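Local coordinates for protein EmGH1 (Erythrobacter marinus, PDB 5Z87) that probably hydrolyses beta-glucosides, and perhaps related xylosides and arabinosides, as a family 3 glycoside hydrolase, at residues A[133-137]-A[138-142]; A[362-365]-A[366-370]; A[612-616]-A[617-621]. One frame throughout, in Å; residues are numbered along the deposited sequence.

Contact 1: A[133-137]-A[138-142]; sequences HGLLA and DGATQ
Ala137 and Ala140 bracket a type II beta turn with Gly139 at its positive-phi position, closed by Ala140 N to Ala137 O at 3.1 Å, and the chain folds back until the CA atoms of Gly134 and Gln142 lie 5.2 Å apart. Gln142 bridges the two arms. Its chain is bent at CG (chi2 -47°), which brings the amide between Leu135 O and the His133 ring: NE2 donates to Leu135 O at 3.1 Å, arriving from above the carbonyl plane, and to Ala140 O at 3.2 Å. Two bonds on one nitrogen fix the rotation of the amide. Its OE1 lies 3.1 Å from CE1 of His133, whose ring stands 73° from the amide plane; no polar partner is modelled for this buried oxygen. The Ala140 methyl faces the other arm, resting against Leu135 CB at 3.9 Å. Farther along, a water accepts from Leu135 N and donates to Thr141 O. At Gly134 a CB would clash with Thr141 O. The loop joins strand 126-129 of the parallel sheet to helix 146-150; Thr141 OG1 bonds Glu168 on helix 155-171, while His133 NE2 reaches Gly451 O and Gln142 N reaches Glu605, both in loops of the C-terminal family region.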
ATOM      1  N   HIS A 133     -15.549  11.411  20.907  1.00 21.56           N
ATOM      2  CA  HIS A 133     -16.980  11.259  20.661  1.00 21.58           C
ATOM      3  C   HIS A 133     -17.718  11.571  21.956  1.00 27.10           C
ATOM      4  O   HIS A 133     -18.580  10.819  22.416  1.00 25.60           O
ATOM      5  CB  HIS A 133     -17.293   9.853  20.146  1.00 20.06           C
ATOM      6  CG  HIS A 133     -16.907   8.770  21.102  1.00 21.41           C
ATOM      7  ND1 HIS A 133     -17.776   8.273  22.052  1.00 23.92           N
ATOM      8  CD2 HIS A 133     -15.734   8.125  21.292  1.00 19.44           C
ATOM      9  CE1 HIS A 133     -17.159   7.351  22.770  1.00 22.39           C
ATOM     10  NE2 HIS A 133     -15.917   7.247  22.335  1.00 22.12           N
ATOM     11  N   GLY A 134     -17.370  12.709  22.544  1.00 24.11           N
ATOM     12  CA  GLY A 134     -17.695  13.040  23.915  1.00 25.36           C
ATOM     13  C   GLY A 134     -16.451  13.042  24.790  1.00 27.78           C
ATOM     14  O   GLY A 134     -15.383  12.554  24.422  1.00 24.04           O
ATOM     15  N   LEU A 135     -16.611  13.601  25.977  1.00 23.63           N
ATOM     16  CA  LEU A 135     -15.491  13.697  26.901  1.00 26.30           C
ATOM     17  C   LEU A 135     -15.137  12.328  27.476  1.00 27.52           C
ATOM     18  O   LEU A 135     -15.991  11.637  28.031  1.00 26.18           O
ATOM     19  CB  LEU A 135     -15.839  14.665  28.024  1.00 23.36           C
ATOM     20  CG  LEU A 135     -14.924  14.655  29.232  1.00 27.27           C
ATOM     21  CD1 LEU A 135     -13.555  15.232  28.890  1.00 17.57           C
ATOM     22  CD2 LEU A 135     -15.627  15.461  30.309  1.00 27.86           C
ATOM     23  N   LEU A 136     -13.869  11.933  27.352  1.00 21.73           N
ATOM     24  CA  LEU A 136     -13.407  10.686  27.957  1.00 29.58           C
ATOM     25  C   LEU A 136     -13.221  10.936  29.449  1.00 29.45           C
ATOM     26  O   LEU A 136     -12.130  11.243  29.937  1.00 27.14           O
ATOM     27  CB  LEU A 136     -12.122  10.201  27.298  1.00 27.42           C
ATOM     28  CG  LEU A 136     -11.752   8.714  27.356  1.00 26.28           C
ATOM     29  CD1 LEU A 136     -10.364   8.509  26.750  1.00 29.88           C
ATOM     30  CD2 LEU A 136     -11.798   8.100  28.754  1.00 27.29           C
ATOM     31  N   ALA A 137     -14.317  10.789  30.188  1.00 29.16           N
ATOM     32  CA  ALA A 137     -14.271  10.971  31.634  1.00 29.73           C
ATOM     33  C   ALA A 137     -15.477  10.289  32.256  1.00 29.33           C
ATOM     34  O   ALA A 137     -16.525  10.146  31.623  1.00 25.76           O
ATOM     35  CB  ALA A 137     -14.245  12.455  32.035  1.00 25.09           C
ATOM     36  N   ASP A 138     -15.312   9.889  33.511  1.00 32.12           N
ATOM     37  CA  ASP A 138     -16.361   9.181  34.224  1.00 31.34           C
ATOM     38  C   ASP A 138     -17.648   9.996  34.244  1.00 30.22           C
ATOM     39  O   ASP A 138     -17.644  11.185  34.578  1.00 30.83           O
ATOM     40  CB  ASP A 138     -15.891   8.879  35.643  1.00 39.60           C
ATOM     41  CG  ASP A 138     -16.613   7.711  36.249  1.00 50.66           C
ATOM     42  OD1 ASP A 138     -17.799   7.875  36.617  1.00 52.16           O
ATOM     43  OD2 ASP A 138     -15.991   6.627  36.334  1.00 62.90           O
ATOM     44  N   GLY A 139     -18.745   9.363  33.838  1.00 25.04           N
ATOM     45  CA  GLY A 139     -20.038  10.007  33.857  1.00 27.09           C
ATOM     46  C   GLY A 139     -20.330  10.989  32.745  1.00 26.27           C
ATOM     47  O   GLY A 139     -21.382  11.625  32.785  1.00 27.05           O
ATOM     48  N   ALA A 140     -19.458  11.137  31.745  1.00 25.58           N
ATOM     49  CA  ALA A 140     -19.741  12.046  30.635  1.00 21.09           C
ATOM     50  C   ALA A 140     -20.558  11.352  29.539  1.00 23.19           C
ATOM     51  O   ALA A 140     -20.519  10.127  29.391  1.00 20.40           O
ATOM     52  CB  ALA A 140     -18.444  12.599  30.042  1.00 24.13           C
ATOM     53  N   THR A 141     -21.306  12.158  28.775  1.00 18.30           N
ATOM     54  CA  THR A 141     -22.144  11.663  27.683  1.00 25.62           C
ATOM     55  C   THR A 141     -21.295  11.062  26.562  1.00 27.05           C
ATOM     56  O   THR A 141     -20.416  11.732  26.009  1.00 26.57           O
ATOM     57  CB  THR A 141     -23.006  12.787  27.124  1.00 23.26           C
ATOM     58  OG1 THR A 141     -23.503  13.588  28.198  1.00 28.67           O
ATOM     59  CG2 THR A 141     -24.179  12.222  26.317  1.00 25.13           C
ATOM     60  N   GLN A 142     -21.588   9.812  26.203  1.00 27.21           N
ATOM     61  CA  GLN A 142     -20.854   9.075  25.173  1.00 24.44           C
ATOM     62  C   GLN A 142     -21.667   9.060  23.883  1.00 27.65           C
ATOM     63  O   GLN A 142     -22.592   8.258  23.728  1.00 28.28           O
ATOM     64  CB  GLN A 142     -20.553   7.661  25.648  1.00 25.29           C
ATOM     65  CG  GLN A 142     -19.561   7.640  26.781  1.00 27.32           C
ATOM     66  CD  GLN A 142     -18.368   8.535  26.496  1.00 31.18           C
ATOM     67  OE1 GLN A 142     -17.510   8.192  25.684  1.00 28.79           O
ATOM     68  NE2 GLN A 142     -18.305   9.688  27.167  1.00 29.83           N
TER
HETATM   69  O   HOH W   1     -19.246  14.141  26.750  1.00 20.75           O

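Contact 2: A[362-365]-A[366-370]; sequences GLLE and ERYVR
The first turn of helix 366-382 is built here against the loop that leads into it, and Glu365 and Tyr368 are joined through the backbone: Tyr368 N donates to Glu365 O at 3.1 Å, with an N-H...O angle of 160°. The donor sits above the carbonyl plane. Glu365 O also lies at the edge of the Tyr368 ring, 3.7 Å from CD2. The side chain of Glu365 runs alongside that of Tyr368 and points the same way, its CB 4.0 Å from Tyr368 CD2 and its carboxylate almost perpendicular to the ring. Arg367 likewise runs alongside Glu365, pointing the same way, with its NH2 toward Glu365 OE1 in a salt bridge that is doubtful, because the two atoms are too close in the model for their positions to be sure. One face of the guanidinium lies against Tyr368 CE2, 3.8 Å above the plane. On the buried side Leu364, with CG anti to the backbone N (chi1 175°), brings CD1 obliquely to Tyr368 CD2 at 4.1 Å. Before this, Gly362 ends helix 355-360 in a Schellman motif, its positive phi suited to glycine. Leu364 and Tyr368 both pack on Leu338 and Arg339 of helix 330-340, whereas Val369 touches Val359 of helix 355-360 and Met59 of helix 56-61.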
ATOM      1  N   GLY A 362      24.898  26.419  25.159  1.00 33.45           N
ATOM      2  CA  GLY A 362      25.226  26.933  23.844  1.00 30.17           C
ATOM      3  C   GLY A 362      24.887  26.029  22.679  1.00 35.22           C
ATOM      4  O   GLY A 362      25.251  26.346  21.540  1.00 31.05           O
ATOM      5  N   LEU A 363      24.196  24.919  22.919  1.00 36.05           N
ATOM      6  CA  LEU A 363      23.819  23.995  21.859  1.00 32.53           C
ATOM      7  C   LEU A 363      22.469  24.321  21.233  1.00 32.20           C
ATOM      8  O   LEU A 363      22.047  23.607  20.317  1.00 28.01           O
ATOM      9  CB  LEU A 363      23.810  22.564  22.405  1.00 27.03           C
ATOM     10  CG  LEU A 363      25.095  22.253  23.166  1.00 33.82           C
ATOM     11  CD1 LEU A 363      24.950  21.022  24.049  1.00 25.75           C
ATOM     12  CD2 LEU A 363      26.239  22.094  22.177  1.00 26.44           C
ATOM     13  N   LEU A 364      21.791  25.375  21.695  1.00 29.39           N
ATOM     14  CA  LEU A 364      20.446  25.703  21.235  1.00 28.27           C
ATOM     15  C   LEU A 364      20.189  27.187  21.464  1.00 27.11           C
ATOM     16  O   LEU A 364      20.489  27.708  22.540  1.00 30.89           O
ATOM     17  CB  LEU A 364      19.397  24.859  21.976  1.00 21.62           C
ATOM     18  CG  LEU A 364      17.906  25.135  21.728  1.00 33.40           C
ATOM     19  CD1 LEU A 364      17.515  24.927  20.261  1.00 23.17           C
ATOM     20  CD2 LEU A 364      17.051  24.249  22.631  1.00 27.56           C
ATOM     21  N   GLU A 365      19.620  27.860  20.469  1.00 30.92           N
ATOM     22  CA  GLU A 365      19.333  29.286  20.583  1.00 29.80           C
ATOM     23  C   GLU A 365      18.081  29.518  21.424  1.00 32.24           C
ATOM     24  O   GLU A 365      17.046  28.874  21.210  1.00 30.63           O
ATOM     25  CB  GLU A 365      19.157  29.912  19.200  1.00 31.14           C
ATOM     26  CG  GLU A 365      20.455  30.041  18.414  1.00 40.94           C
ATOM     27  CD  GLU A 365      20.246  29.853  16.924  1.00 53.11           C
ATOM     28  OE1 GLU A 365      19.901  30.846  16.243  1.00 56.35           O
ATOM     29  OE2 GLU A 365      20.422  28.710  16.435  1.00 64.73           O
ATOM     30  N   GLU A 366      18.174  30.464  22.363  1.00 28.29           N
ATOM     31  CA  GLU A 366      17.069  30.707  23.287  1.00 31.92           C
ATOM     32  C   GLU A 366      15.806  31.135  22.548  1.00 29.25           C
ATOM     33  O   GLU A 366      14.694  30.872  23.022  1.00 25.98           O
ATOM     34  CB  GLU A 366      17.484  31.753  24.333  1.00 27.96           C
ATOM     35  CG  GLU A 366      16.342  32.534  24.979  1.00 38.28           C
ATOM     36  CD  GLU A 366      16.708  33.086  26.357  1.00 47.01           C
ATOM     37  OE1 GLU A 366      17.887  32.959  26.764  1.00 42.72           O
ATOM     38  OE2 GLU A 366      15.806  33.632  27.038  1.00 41.47           O
ATOM     39  N   ARG A 367      15.953  31.744  21.367  1.00 21.08           N
ATOM     40  CA  ARG A 367      14.789  32.229  20.639  1.00 25.05           C
ATOM     41  C   ARG A 367      13.808  31.110  20.267  1.00 29.95           C
ATOM     42  O   ARG A 367      12.626  31.397  20.053  1.00 30.18           O
ATOM     43  CB  ARG A 367      15.239  32.992  19.389  1.00 28.33           C
ATOM     44  CG  ARG A 367      15.694  32.119  18.225  1.00 36.63           C
ATOM     45  CD  ARG A 367      15.938  32.965  16.980  1.00 44.43           C
ATOM     46  NE  ARG A 367      15.678  32.241  15.735  1.00 50.72           N
ATOM     47  CZ  ARG A 367      16.614  31.620  15.026  1.00 54.96           C
ATOM     48  NH1 ARG A 367      16.291  30.988  13.905  1.00 57.88           N
ATOM     49  NH2 ARG A 367      17.875  31.627  15.443  1.00 58.55           N
ATOM     50  N   TYR A 368      14.260  29.850  20.197  1.00 27.24           N
ATOM     51  CA  TYR A 368      13.335  28.745  19.928  1.00 27.81           C
ATOM     52  C   TYR A 368      12.468  28.445  21.148  1.00 25.98           C
ATOM     53  O   TYR A 368      11.275  28.144  21.015  1.00 23.71           O
ATOM     54  CB  TYR A 368      14.117  27.499  19.487  1.00 22.50           C
ATOM     55  CG  TYR A 368      14.651  27.625  18.076  1.00 31.76           C
ATOM     56  CD1 TYR A 368      13.807  27.483  16.978  1.00 26.23           C
ATOM     57  CD2 TYR A 368      15.992  27.903  17.837  1.00 36.20           C
ATOM     58  CE1 TYR A 368      14.276  27.607  15.687  1.00 26.11           C
ATOM     59  CE2 TYR A 368      16.472  28.031  16.535  1.00 38.73           C
ATOM     60  CZ  TYR A 368      15.603  27.882  15.469  1.00 31.12           C
ATOM     61  OH  TYR A 368      16.058  28.013  14.181  1.00 32.54           O
ATOM     62  N   VAL A 369      13.049  28.528  22.347  1.00 26.46           N
ATOM     63  CA  VAL A 369      12.252  28.402  23.560  1.00 26.44           C
ATOM     64  C   VAL A 369      11.207  29.503  23.618  1.00 25.35           C
ATOM     65  O   VAL A 369      10.038  29.253  23.932  1.00 27.64           O
ATOM     66  CB  VAL A 369      13.163  28.407  24.796  1.00 26.57           C
ATOM     67  CG1 VAL A 369      12.330  28.411  26.058  1.00 22.09           C
ATOM     68  CG2 VAL A 369      14.069  27.187  24.771  1.00 21.91           C
ATOM     69  N   ARG A 370      11.603  30.731  23.274  1.00 29.08           N
ATOM     70  CA  ARG A 370      10.688  31.869  23.323  1.00 26.01           C
ATOM     71  C   ARG A 370       9.608  31.770  22.246  1.00 29.34           C
ATOM     72  O   ARG A 370       8.442  32.114  22.495  1.00 24.16           O
ATOM     73  CB  ARG A 370      11.494  33.171  23.189  1.00 30.43           C
ATOM     74  CG  ARG A 370      10.722  34.398  22.712  1.00 25.17           C
ATOM     75  CD  ARG A 370       9.724  34.847  23.743  1.00 28.36           C
ATOM     76  NE  ARG A 370       8.878  35.963  23.303  1.00 35.64           N
ATOM     77  CZ  ARG A 370       9.016  37.216  23.742  1.00 39.87           C
ATOM     78  NH1 ARG A 370       9.981  37.507  24.610  1.00 27.71           N
ATOM     79  NH2 ARG A 370       8.199  38.177  23.311  1.00 32.09           N
TER

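Contact 3: A[612-616]-A[617-621]; sequences ASILF and GDVNP. With EDO (1,2-ethanediol), chain I.
Apolar contacts join Ile614 to Val619 and Pro621 through its two branches. CG1 crosses obliquely to Val619 CG1 at 3.6 Å, and CG2, set anti to the backbone N, reaches Pro621 CB at 3.8 Å. Val619 turns its other methyl, CG2, onto Ser613 CB at 3.9 Å. Were Ile614 replaced by an alanine, a gap would probably open beside Val619 CG1 and Pro621 CB, which would lose the CG1 and CG2 contacts. In the backbone, helix 607-615 ends in a Schellman motif at Gly617, which has the positive phi and whose N makes a weak bond to Ile614 O; just beyond it, Val619 N donates a further bond to Ser613 O at 3.1 Å. A CB on Gly617 would collide with Phe616 O. Polar side chains meet through water, which links Ser613 OG to Asp618 OD2 and donates to the latter at 2.5 Å; OG also bonds His609 O, and OD2 bonds the OH of Tyr469, a residue of helix 462-473 whose ring stacks with that of Phe616. An ethanediol, probably from the crystallisation liquor, takes a hydrogen bond from Asn620 N to its O2 at 2.6 Å.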
ATOM      1  N   ALA A 612     -33.536  -0.160  17.973  1.00 32.37           N
ATOM      2  CA  ALA A 612     -34.893  -0.681  18.077  1.00 27.13           C
ATOM      3  C   ALA A 612     -35.871   0.185  17.296  1.00 27.86           C
ATOM      4  O   ALA A 612     -36.753  -0.330  16.602  1.00 30.47           O
ATOM      5  CB  ALA A 612     -35.305  -0.779  19.547  1.00 32.29           C
ATOM      6  N   SER A 613     -35.709   1.505  17.370  1.00 28.70           N
ATOM      7  CA  SER A 613     -36.608   2.394  16.643  1.00 27.26           C
ATOM      8  C   SER A 613     -36.500   2.203  15.130  1.00 35.30           C
ATOM      9  O   SER A 613     -37.497   2.351  14.407  1.00 32.08           O
ATOM     10  CB  SER A 613     -36.313   3.847  17.025  1.00 25.21           C
ATOM     11  OG  SER A 613     -36.579   4.072  18.403  1.00 37.93           O
ATOM     12  N   ILE A 614     -35.305   1.885  14.631  1.00 29.00           N
ATOM     13  CA  ILE A 614     -35.150   1.684  13.197  1.00 33.44           C
ATOM     14  C   ILE A 614     -35.621   0.292  12.806  1.00 26.68           C
ATOM     15  O   ILE A 614     -36.191   0.106  11.726  1.00 29.57           O
ATOM     16  CB  ILE A 614     -33.690   1.940  12.779  1.00 28.34           C
ATOM     17  CG1 ILE A 614     -33.439   3.437  12.671  1.00 26.00           C
ATOM     18  CG2 ILE A 614     -33.350   1.261  11.452  1.00 20.42           C
ATOM     19  CD1 ILE A 614     -31.987   3.801  12.874  1.00 34.42           C
ATOM     20  N   LEU A 615     -35.420  -0.699  13.669  1.00 23.76           N
ATOM     21  CA  LEU A 615     -35.873  -2.044  13.329  1.00 32.40           C
ATOM     22  C   LEU A 615     -37.387  -2.103  13.135  1.00 35.07           C
ATOM     23  O   LEU A 615     -37.875  -2.913  12.341  1.00 38.91           O
ATOM     24  CB  LEU A 615     -35.433  -3.039  14.397  1.00 27.36           C
ATOM     25  CG  LEU A 615     -33.962  -3.446  14.314  1.00 29.73           C
ATOM     26  CD1 LEU A 615     -33.550  -4.226  15.548  1.00 31.44           C
ATOM     27  CD2 LEU A 615     -33.707  -4.253  13.068  1.00 24.98           C
ATOM     28  N   PHE A 616     -38.139  -1.227  13.800  1.00 31.82           N
ATOM     29  CA  PHE A 616     -39.595  -1.298  13.800  1.00 33.72           C
ATOM     30  C   PHE A 616     -40.247  -0.165  13.013  1.00 33.22           C
ATOM     31  O   PHE A 616     -41.477  -0.050  13.009  1.00 44.32           O
ATOM     32  CB  PHE A 616     -40.112  -1.337  15.246  1.00 28.95           C
ATOM     33  CG  PHE A 616     -39.991  -2.705  15.886  1.00 31.84           C
ATOM     34  CD1 PHE A 616     -40.864  -3.728  15.535  1.00 30.49           C
ATOM     35  CD2 PHE A 616     -38.997  -2.974  16.812  1.00 30.66           C
ATOM     36  CE1 PHE A 616     -40.751  -4.991  16.101  1.00 31.84           C
ATOM     37  CE2 PHE A 616     -38.868  -4.239  17.381  1.00 31.19           C
ATOM     38  CZ  PHE A 616     -39.748  -5.248  17.026  1.00 32.08           C
ATOM     39  N   GLY A 617     -39.464   0.673  12.351  1.00 32.71           N
ATOM     40  CA  GLY A 617     -40.022   1.649  11.449  1.00 22.10           C
ATOM     41  C   GLY A 617     -40.349   2.990  12.050  1.00 29.30           C
ATOM     42  O   GLY A 617     -40.752   3.892  11.306  1.00 30.21           O
ATOM     43  N   ASP A 618     -40.206   3.164  13.367  1.00 24.12           N
ATOM     44  CA  ASP A 618     -40.449   4.488  13.939  1.00 28.13           C
ATOM     45  C   ASP A 618     -39.462   5.509  13.389  1.00 27.71           C
ATOM     46  O   ASP A 618     -39.808   6.681  13.211  1.00 26.22           O
ATOM     47  CB  ASP A 618     -40.361   4.444  15.466  1.00 28.60           C
ATOM     48  CG  ASP A 618     -41.278   3.397  16.083  1.00 36.53           C
ATOM     49  OD1 ASP A 618     -42.256   2.980  15.431  1.00 36.48           O
ATOM     50  OD2 ASP A 618     -41.009   2.977  17.227  1.00 43.82           O
ATOM     51  N   VAL A 619     -38.239   5.081  13.099  1.00 24.66           N
ATOM     52  CA  VAL A 619     -37.251   5.917  12.432  1.00 29.43           C
ATOM     53  C   VAL A 619     -36.961   5.282  11.081  1.00 23.31           C
ATOM     54  O   VAL A 619     -36.728   4.075  10.998  1.00 21.99           O
ATOM     55  CB  VAL A 619     -35.967   6.065  13.272  1.00 27.86           C
ATOM     56  CG1 VAL A 619     -34.877   6.760  12.479  1.00 22.22           C
ATOM     57  CG2 VAL A 619     -36.258   6.847  14.564  1.00 27.56           C
ATOM     58  N   ASN A 620     -37.007   6.078  10.028  1.00 21.82           N
ATOM     59  CA  ASN A 620     -36.554   5.610   8.728  1.00 27.84           C
ATOM     60  C   ASN A 620     -35.034   5.746   8.648  1.00 29.73           C
ATOM     61  O   ASN A 620     -34.521   6.871   8.730  1.00 24.30           O
ATOM     62  CB  ASN A 620     -37.225   6.403   7.612  1.00 22.40           C
ATOM     63  CG  ASN A 620     -37.181   5.675   6.289  1.00 24.51           C
ATOM     64  OD1 ASN A 620     -36.428   4.718   6.139  1.00 20.85           O
ATOM     65  ND2 ASN A 620     -37.999   6.112   5.326  1.00 19.11           N
ATOM     66  N   PRO A 621     -34.283   4.651   8.497  1.00 26.79           N
ATOM     67  CA  PRO A 621     -32.816   4.760   8.500  1.00 25.65           C
ATOM     68  C   PRO A 621     -32.329   5.607   7.338  1.00 22.79           C
ATOM     69  O   PRO A 621     -32.896   5.589   6.245  1.00 24.74           O
ATOM     70  CB  PRO A 621     -32.347   3.309   8.380  1.00 23.08           C
ATOM     71  CG  PRO A 621     -33.502   2.607   7.710  1.00 25.73           C
ATOM     72  CD  PRO A 621     -34.727   3.267   8.274  1.00 25.99           C
TER
HETATM   73  C1  EDO I 807     -38.394  10.054   8.991  1.00 41.50           C
HETATM   74  O1  EDO I 807     -37.124  10.613   8.616  1.00 43.91           O
HETATM   75  C2  EDO I 807     -38.353   9.582  10.441  1.00 36.61           C
HETATM   76  O2  EDO I 807     -37.294   8.630  10.572  1.00 35.39           O
HETATM   77  O   HOH W   2     -39.566   4.503  18.603  1.00 35.25           O

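In the fold
The three contacts follow in series along the chain, contacts 1 and 2 in the N-terminal, TIM-barrel-type family region, contact 3 in the C-terminal one. Contact 1 is the most central, in the loop after strand 126-129 of the parallel sheet; it also bonds to loop residues of the C-terminal family region (Gly451 and Glu605). Contact 2 lies where the loop after helix 355-360 enters helix 366-382, its centre about 40 Å from that of contact 1. Contact 3 ends helix 607-615, after strand 596-601 of the mixed sheet, centred about 26 Å from contact 1's centre. Contacts 2 and 3, centres about 61 Å apart, lie on opposite sides of the chain's centre. None touch.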